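Local atomic coordinates of putative 4-hydroxybenzoyl-CoA thioesterase (Geobacillus stearothermophilus, PDB entry 2OIW), a protein that probably hydrolyses acyl-CoA thioesters as a member of the hotdog-fold thioesterases. Residues A[41-46]-A[50-55]; A[107-110]-A[115-118]. All blocks are in the same frame, centred on the assembly; numbering follows the deposited sequence.

In the fold
Following the chain from its N terminus, helix 36-42 runs out into a short connection that turns back into strand 53-62, and interaction 1 (41-46 with 50-55) closes this loop, tying the end of the helix to the start of the strand. Only after that loop is complete does interaction 2 (107-110 with 115-118) close a second one, the tight hairpin between the end of strand 97-110 and the short strand 115-116. The two loops thus follow in series, neither nested nor crossed. They meet side by side in the antiparallel sheet, where strands 53-62 and 97-110 are neighbours: Arg52 O lies 2.6 Å from Phe109 N, and Met53 packs on Asn108.

Interaction 1: residues A[41-46]-A[50-55]; sequences LFTPDL and RWRMVI
A Met-aromatic contact, Phe42 with Met53 (selenomethionine here), lies at the heart of this helix-to-strand connection, where helix 36-42 ends and the chain turns back into strand 53-62. Met53 bends at both chi2 and chi3, which carries its terminal methyl over the Phe42 ring: CE stands 3.6 Å from the ring centroid and 5° off the normal, a CH-pi contact almost centred on the face. Met53 SE covers the CD2-CE2 side of the same face, 3.7 Å from Phe42 CD2. An unbranched, flexible thioether suits this place because it can bend to set its methyl over an aromatic face. With an alanine at Phe42 the Met53 methyl and selenium would probably lose their aromatic platform, and a gap would be likely to open beside them.

Thr43, the first residue to depart from helical geometry, begins a type I turn to Leu46. Its OG1 lies anti to the carbonyl carbon (chi1 -50°) and donates to Arg50 O at 2.8 Å, tilted from the carbonyl plane. The same hydroxyl accepts from a water that in turn accepts from Arg52 N and sits over the Trp51 ring, so a small branched alcohol links turn and returning chain. Beyond it, Arg50 grips Asp45 side-on: NE and NH2 both point at OD2, at 3.2 and 3.1 Å, nearly in the guanidinium plane but with the carboxylate turned 43° from it. This salt bridge lies at the exposed end, whereas Leu46 CD2 meets Trp51 CZ3 in the buried part.

Around this core, Ile123 of helix 121-128 touches Phe42, Phe39 of helix 36-42 meets Trp51 edge-to-face, and Asn108 of strand 97-110 packs against Phe42, Arg52 and Met53.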
ATOM      1  N   LEU A  41      -4.142 -22.812   7.972  1.00 19.75           N
ATOM      2  CA  LEU A  41      -4.375 -24.263   7.847  1.00 19.50           C
ATOM      3  C   LEU A  41      -3.292 -24.990   7.027  1.00 19.64           C
ATOM      4  O   LEU A  41      -2.920 -26.140   7.335  1.00 18.25           O
ATOM      5  CB  LEU A  41      -5.756 -24.545   7.279  1.00 19.48           C
ATOM      6  CG  LEU A  41      -6.928 -24.143   8.184  1.00 19.04           C
ATOM      7  CD1 LEU A  41      -8.222 -24.203   7.411  1.00 19.64           C
ATOM      8  CD2 LEU A  41      -7.024 -25.028   9.441  1.00 20.95           C
ATOM      9  N   PHE A  42      -2.780 -24.289   6.018  1.00 18.66           N
ATOM     10  CA  PHE A  42      -1.693 -24.749   5.144  1.00 19.93           C
ATOM     11  C   PHE A  42      -0.290 -24.538   5.700  1.00 20.13           C
ATOM     12  O   PHE A  42       0.608 -25.321   5.403  1.00 20.46           O
ATOM     13  CB  PHE A  42      -1.805 -24.070   3.776  1.00 19.32           C
ATOM     14  CG  PHE A  42      -2.961 -24.562   2.990  1.00 22.37           C
ATOM     15  CD1 PHE A  42      -2.850 -25.715   2.216  1.00 23.10           C
ATOM     16  CD2 PHE A  42      -4.201 -23.935   3.082  1.00 23.87           C
ATOM     17  CE1 PHE A  42      -3.950 -26.197   1.507  1.00 22.04           C
ATOM     18  CE2 PHE A  42      -5.289 -24.413   2.377  1.00 25.62           C
ATOM     19  CZ  PHE A  42      -5.158 -25.553   1.595  1.00 22.77           C
ATOM     20  N   THR A  43      -0.107 -23.469   6.476  1.00 20.10           N
ATOM     21  CA  THR A  43       1.162 -23.151   7.104  1.00 19.76           C
ATOM     22  C   THR A  43       0.851 -22.699   8.524  1.00 19.63           C
ATOM     23  O   THR A  43       0.725 -21.482   8.781  1.00 19.34           O
ATOM     24  CB  THR A  43       1.876 -22.027   6.326  1.00 20.34           C
ATOM     25  OG1 THR A  43       1.898 -22.362   4.930  1.00 22.47           O
ATOM     26  CG2 THR A  43       3.292 -21.838   6.821  1.00 19.59           C
ATOM     27  N   PRO A  44       0.685 -23.663   9.449  1.00 19.58           N
ATOM     28  CA  PRO A  44       0.411 -23.405  10.867  1.00 20.48           C
ATOM     29  C   PRO A  44       1.251 -22.347  11.587  1.00 20.79           C
ATOM     30  O   PRO A  44       0.686 -21.554  12.313  1.00 21.18           O
ATOM     31  CB  PRO A  44       0.605 -24.780  11.497  1.00 20.30           C
ATOM     32  CG  PRO A  44       0.071 -25.687  10.405  1.00 19.77           C
ATOM     33  CD  PRO A  44       0.659 -25.115   9.166  1.00 19.86           C
ATOM     34  N   ASP A  45       2.566 -22.326  11.385  1.00 22.06           N
ATOM     35  CA  ASP A  45       3.429 -21.300  11.998  1.00 23.27           C
ATOM     36  C   ASP A  45       3.523 -20.006  11.185  1.00 23.16           C
ATOM     37  O   ASP A  45       4.219 -19.082  11.575  1.00 23.75           O
ATOM     38  CB  ASP A  45       4.835 -21.858  12.258  1.00 23.69           C
ATOM     39  CG  ASP A  45       5.584 -22.215  10.968  1.00 25.92           C
ATOM     40  OD1 ASP A  45       4.998 -22.180   9.845  1.00 25.97           O
ATOM     41  OD2 ASP A  45       6.779 -22.561  11.086  1.00 27.44           O
ATOM     42  N   LEU A  46       2.829 -19.967  10.052  1.00 23.44           N
ATOM     43  CA  LEU A  46       2.819 -18.830   9.112  1.00 23.45           C
ATOM     44  C   LEU A  46       4.197 -18.371   8.610  1.00 23.73           C
ATOM     45  O   LEU A  46       4.380 -17.214   8.197  1.00 22.37           O
ATOM     46  CB  LEU A  46       1.967 -17.660   9.642  1.00 23.65           C
ATOM     47  CG  LEU A  46       0.477 -18.023   9.764  1.00 24.38           C
ATOM     48  CD1 LEU A  46      -0.345 -16.970  10.548  1.00 23.88           C
ATOM     49  CD2 LEU A  46      -0.176 -18.306   8.384  1.00 24.12           C
ATOM     50  N   ARG A  50       7.823 -22.083   4.779  1.00 24.09           N
ATOM     51  CA  ARG A  50       6.891 -23.172   4.585  1.00 24.52           C
ATOM     52  C   ARG A  50       5.549 -22.708   3.964  1.00 24.03           C
ATOM     53  O   ARG A  50       4.498 -23.281   4.233  1.00 23.46           O
ATOM     54  CB  ARG A  50       6.680 -23.853   5.927  1.00 24.64           C
ATOM     55  CG  ARG A  50       7.887 -24.697   6.308  1.00 27.32           C
ATOM     56  CD  ARG A  50       7.796 -25.218   7.720  1.00 30.24           C
ATOM     57  NE  ARG A  50       8.163 -24.221   8.723  1.00 32.25           N
ATOM     58  CZ  ARG A  50       9.400 -23.762   8.942  1.00 31.69           C
ATOM     59  NH1 ARG A  50      10.431 -24.163   8.205  1.00 31.04           N
ATOM     60  NH2 ARG A  50       9.598 -22.862   9.885  1.00 30.91           N
ATOM     61  N   TRP A  51       5.617 -21.667   3.140  1.00 23.96           N
ATOM     62  CA  TRP A  51       4.447 -21.094   2.478  1.00 24.18           C
ATOM     63  C   TRP A  51       3.992 -21.964   1.302  1.00 24.44           C
ATOM     64  O   TRP A  51       4.817 -22.479   0.556  1.00 25.05           O
ATOM     65  CB  TRP A  51       4.732 -19.672   1.984  1.00 23.51           C
ATOM     66  CG  TRP A  51       3.455 -18.885   1.794  1.00 23.18           C
ATOM     67  CD1 TRP A  51       2.784 -18.676   0.622  1.00 22.94           C
ATOM     68  CD2 TRP A  51       2.685 -18.257   2.818  1.00 22.00           C
ATOM     69  NE1 TRP A  51       1.644 -17.947   0.850  1.00 22.03           N
ATOM     70  CE2 TRP A  51       1.561 -17.666   2.193  1.00 23.92           C
ATOM     71  CE3 TRP A  51       2.838 -18.120   4.208  1.00 22.67           C
ATOM     72  CZ2 TRP A  51       0.589 -16.955   2.909  1.00 22.95           C
ATOM     73  CZ3 TRP A  51       1.866 -17.391   4.922  1.00 21.82           C
ATOM     74  CH2 TRP A  51       0.763 -16.834   4.270  1.00 22.85           C
ATOM     75  N   ARG A  52       2.678 -22.083   1.120  1.00 24.89           N
ATOM     76  CA  ARG A  52       2.093 -23.015   0.154  1.00 25.02           C
ATOM     77  C   ARG A  52       1.038 -22.384  -0.768  1.00 25.17           C
ATOM     78  O   ARG A  52       0.746 -22.919  -1.824  1.00 25.11           O
ATOM     79  CB  ARG A  52       1.471 -24.197   0.901  1.00 25.16           C
ATOM     80  CG  ARG A  52       2.504 -25.010   1.599  1.00 25.61           C
ATOM     81  CD  ARG A  52       1.985 -26.071   2.572  1.00 28.39           C
ATOM     82  NE  ARG A  52       3.132 -26.420   3.435  1.00 30.17           N
ATOM     83  CZ  ARG A  52       4.213 -27.084   3.013  1.00 29.98           C
ATOM     84  NH1 ARG A  52       4.284 -27.522   1.752  1.00 28.12           N
ATOM     85  NH2 ARG A  52       5.225 -27.313   3.851  1.00 28.30           N
HETATM   86  N   MSE A  53       0.463 -21.267  -0.341  1.00 25.05           N
HETATM   87  CA  MSE A  53      -0.718 -20.689  -0.979  1.00 25.83           C
HETATM   88  C   MSE A  53      -0.342 -19.677  -2.033  1.00 25.09           C
HETATM   89  O   MSE A  53       0.255 -18.667  -1.711  1.00 24.77           O
HETATM   90  CB  MSE A  53      -1.571 -20.012   0.083  1.00 27.27           C
HETATM   91  CG  MSE A  53      -2.326 -20.982   0.976  1.00 30.52           C
HETATM   92 SE   MSE A  53      -3.993 -21.609   0.172  1.00 49.31          SE
HETATM   93  CE  MSE A  53      -3.396 -23.202  -0.713  1.00 33.98           C
ATOM     94  N   VAL A  54      -0.706 -19.963  -3.283  1.00 23.91           N
ATOM     95  CA  VAL A  54      -0.484 -19.069  -4.410  1.00 22.77           C
ATOM     96  C   VAL A  54      -1.809 -18.750  -5.132  1.00 21.60           C
ATOM     97  O   VAL A  54      -2.446 -19.640  -5.678  1.00 20.43           O
ATOM     98  CB  VAL A  54       0.491 -19.696  -5.457  1.00 23.38           C
ATOM     99  CG1 VAL A  54       0.934 -18.637  -6.460  1.00 23.07           C
ATOM    100  CG2 VAL A  54       1.705 -20.345  -4.771  1.00 24.23           C
ATOM    101  N   ILE A  55      -2.186 -17.469  -5.186  1.00 21.57           N
ATOM    102  CA  ILE A  55      -3.377 -17.040  -5.951  1.00 21.22           C
ATOM    103  C   ILE A  55      -3.186 -17.173  -7.468  1.00 21.88           C
ATOM    104  O   ILE A  55      -2.103 -16.888  -8.029  1.00 22.92           O
ATOM    105  CB  ILE A  55      -3.816 -15.617  -5.518  1.00 21.56           C
ATOM    106  CG1 ILE A  55      -5.262 -15.313  -5.942  1.00 19.33           C
ATOM    107  CG2 ILE A  55      -2.775 -14.607  -5.917  1.00 21.72           C
ATOM    108  CD1 ILE A  55      -5.878 -14.105  -5.203  1.00 20.85           C
TER
HETATM  109  O   HOH W   1       0.803 -20.862   3.025  1.00 21.16           O

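Interaction 2: residues A[107-110]-A[115-118]; sequences VNFN and RPEP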
ATOM      1  N   VAL A 107      -3.926 -21.979  -5.382  0.50 21.10           N
ATOM      2  CA  VAL A 107      -3.402 -23.323  -5.522  0.50 21.35           C
ATOM      3  C   VAL A 107      -2.491 -23.615  -4.333  0.50 21.62           C
ATOM      4  O   VAL A 107      -1.727 -22.750  -3.899  0.50 21.87           O
ATOM      5  CB  VAL A 107      -2.691 -23.554  -6.896  0.50 21.74           C
ATOM      6  CG1 VAL A 107      -1.472 -22.648  -7.071  0.50 20.71           C
ATOM      7  CG2 VAL A 107      -2.302 -25.020  -7.068  0.50 21.54           C
ATOM      8  N   ASN A 108      -2.626 -24.814  -3.776  1.00 22.08           N
ATOM      9  CA  ASN A 108      -1.695 -25.331  -2.750  1.00 22.49           C
ATOM     10  C   ASN A 108      -0.425 -25.778  -3.472  1.00 23.29           C
ATOM     11  O   ASN A 108      -0.398 -26.849  -4.095  1.00 23.95           O
ATOM     12  CB  ASN A 108      -2.330 -26.513  -1.990  1.00 21.84           C
ATOM     13  CG  ASN A 108      -1.324 -27.262  -1.097  1.00 21.56           C
ATOM     14  OD1 ASN A 108      -0.480 -26.660  -0.413  1.00 20.20           O
ATOM     15  ND2 ASN A 108      -1.429 -28.577  -1.090  1.00 18.79           N
ATOM     16  N   PHE A 109       0.613 -24.949  -3.418  1.00 24.00           N
ATOM     17  CA  PHE A 109       1.849 -25.242  -4.101  1.00 24.59           C
ATOM     18  C   PHE A 109       2.919 -25.735  -3.120  1.00 24.93           C
ATOM     19  O   PHE A 109       3.291 -25.040  -2.172  1.00 24.98           O
ATOM     20  CB  PHE A 109       2.344 -24.049  -4.933  1.00 26.10           C
ATOM     21  CG  PHE A 109       3.358 -24.435  -5.953  1.00 27.80           C
ATOM     22  CD1 PHE A 109       2.961 -24.893  -7.199  1.00 31.18           C
ATOM     23  CD2 PHE A 109       4.718 -24.392  -5.650  1.00 31.00           C
ATOM     24  CE1 PHE A 109       3.910 -25.317  -8.154  1.00 33.03           C
ATOM     25  CE2 PHE A 109       5.681 -24.798  -6.584  1.00 31.82           C
ATOM     26  CZ  PHE A 109       5.272 -25.255  -7.846  1.00 32.31           C
ATOM     27  N   ASN A 110       3.406 -26.948  -3.368  1.00 24.91           N
ATOM     28  CA  ASN A 110       4.533 -27.510  -2.624  1.00 26.06           C
ATOM     29  C   ASN A 110       5.845 -27.082  -3.272  1.00 26.62           C
ATOM     30  O   ASN A 110       6.256 -27.614  -4.315  1.00 26.59           O
ATOM     31  CB  ASN A 110       4.416 -29.037  -2.522  1.00 25.47           C
ATOM     32  CG  ASN A 110       5.317 -29.642  -1.429  1.00 26.05           C
ATOM     33  OD1 ASN A 110       6.503 -29.313  -1.304  1.00 26.22           O
ATOM     34  ND2 ASN A 110       4.752 -30.559  -0.657  1.00 24.49           N
ATOM     35  N   ARG A 115       5.716 -28.767  -7.154  1.00 30.37           N
ATOM     36  CA  ARG A 115       4.463 -29.008  -7.897  1.00 30.37           C
ATOM     37  C   ARG A 115       3.230 -28.646  -7.044  1.00 29.10           C
ATOM     38  O   ARG A 115       3.333 -28.604  -5.820  1.00 28.68           O
ATOM     39  CB  ARG A 115       4.382 -30.457  -8.434  1.00 30.67           C
ATOM     40  CG  ARG A 115       4.413 -31.549  -7.348  1.00 31.19           C
ATOM     41  CD  ARG A 115       4.410 -32.946  -7.925  1.00 31.50           C
ATOM     42  NE  ARG A 115       4.637 -33.943  -6.877  1.00 34.09           N
ATOM     43  CZ  ARG A 115       5.810 -34.540  -6.633  1.00 33.94           C
ATOM     44  NH1 ARG A 115       6.868 -34.260  -7.384  1.00 32.57           N
ATOM     45  NH2 ARG A 115       5.926 -35.430  -5.641  1.00 33.45           N
ATOM     46  N   PRO A 116       2.075 -28.376  -7.687  1.00 28.84           N
ATOM     47  CA  PRO A 116       0.840 -28.200  -6.936  1.00 28.03           C
ATOM     48  C   PRO A 116       0.513 -29.498  -6.228  1.00 27.34           C
ATOM     49  O   PRO A 116       0.791 -30.559  -6.751  1.00 27.16           O
ATOM     50  CB  PRO A 116      -0.187 -27.914  -8.022  1.00 28.51           C
ATOM     51  CG  PRO A 116       0.610 -27.369  -9.163  1.00 28.27           C
ATOM     52  CD  PRO A 116       1.843 -28.200  -9.140  1.00 28.72           C
ATOM     53  N   GLU A 117      -0.040 -29.405  -5.028  1.00 27.19           N
ATOM     54  CA  GLU A 117      -0.153 -30.543  -4.130  1.00 27.31           C
ATOM     55  C   GLU A 117      -1.624 -30.785  -3.846  1.00 27.14           C
ATOM     56  O   GLU A 117      -2.322 -29.886  -3.401  1.00 27.29           O
ATOM     57  CB  GLU A 117       0.633 -30.278  -2.822  1.00 27.25           C
ATOM     58  CG  GLU A 117       0.744 -31.467  -1.813  1.00 26.68           C
ATOM     59  CD  GLU A 117       1.126 -31.040  -0.380  1.00 27.80           C
ATOM     60  OE1 GLU A 117       0.499 -30.118   0.180  1.00 27.11           O
ATOM     61  OE2 GLU A 117       2.055 -31.637   0.210  1.00 30.28           O
ATOM     62  N   PRO A 118      -2.119 -31.976  -4.180  1.00 27.38           N
ATOM     63  CA  PRO A 118      -3.414 -32.344  -3.630  1.00 27.63           C
ATOM     64  C   PRO A 118      -3.497 -31.999  -2.144  1.00 27.84           C
ATOM     65  O   PRO A 118      -2.680 -32.476  -1.327  1.00 27.46           O
ATOM     66  CB  PRO A 118      -3.473 -33.857  -3.867  1.00 27.15           C
ATOM     67  CG  PRO A 118      -2.733 -34.033  -5.166  1.00 27.49           C
ATOM     68  CD  PRO A 118      -1.600 -33.006  -5.107  1.00 27.31           C
TER
HETATM   69  O   HOH W   2       2.299 -27.925  -0.327  1.00 33.31           O
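The antiparallel hairpin formed by strands 97-110 and 115-116 is joined here by backbone bonds and by a cluster of side-chain amides around one carboxylate. Asn110 and Arg115 form the hydrogen-bonded pair, with Asn110 N to Arg115 O at 3.0 Å and Arg115 N to Asn110 O at 3.1 Å. Glu117 N then donates to Asn108 O at 2.7 Å, nearly in line with the carbonyl. Between these bonds lies the non-hydrogen-bonded pair Phe109 and Pro116, a position that suits proline, which has no N-H to give. Strand 97-110 is an inner strand of the hotdog sheet, with 53-62 as one neighbour, and the short strand 115-116 pairs with its C-terminal end. With chi1 at 169°, Asn108 turns its amide away from its own N-H, which brings ND2 to two acceptors of Glu117: OE1 at 2.8 Å through its anti lone pair, and the backbone O from above the carbonyl plane. Glu117 OE2 takes Asn110 ND2 at 3.0 Å from above the carboxylate plane, the two planes standing 86° apart. An extended glutamate thus spans both amides, giving one oxygen to each. On the other face the Phe109 ring lies against the Arg115-Pro116 peptide, with Arg115 C over its rim, while Val107 CG2 meets Pro116 CB at 3.7 Å.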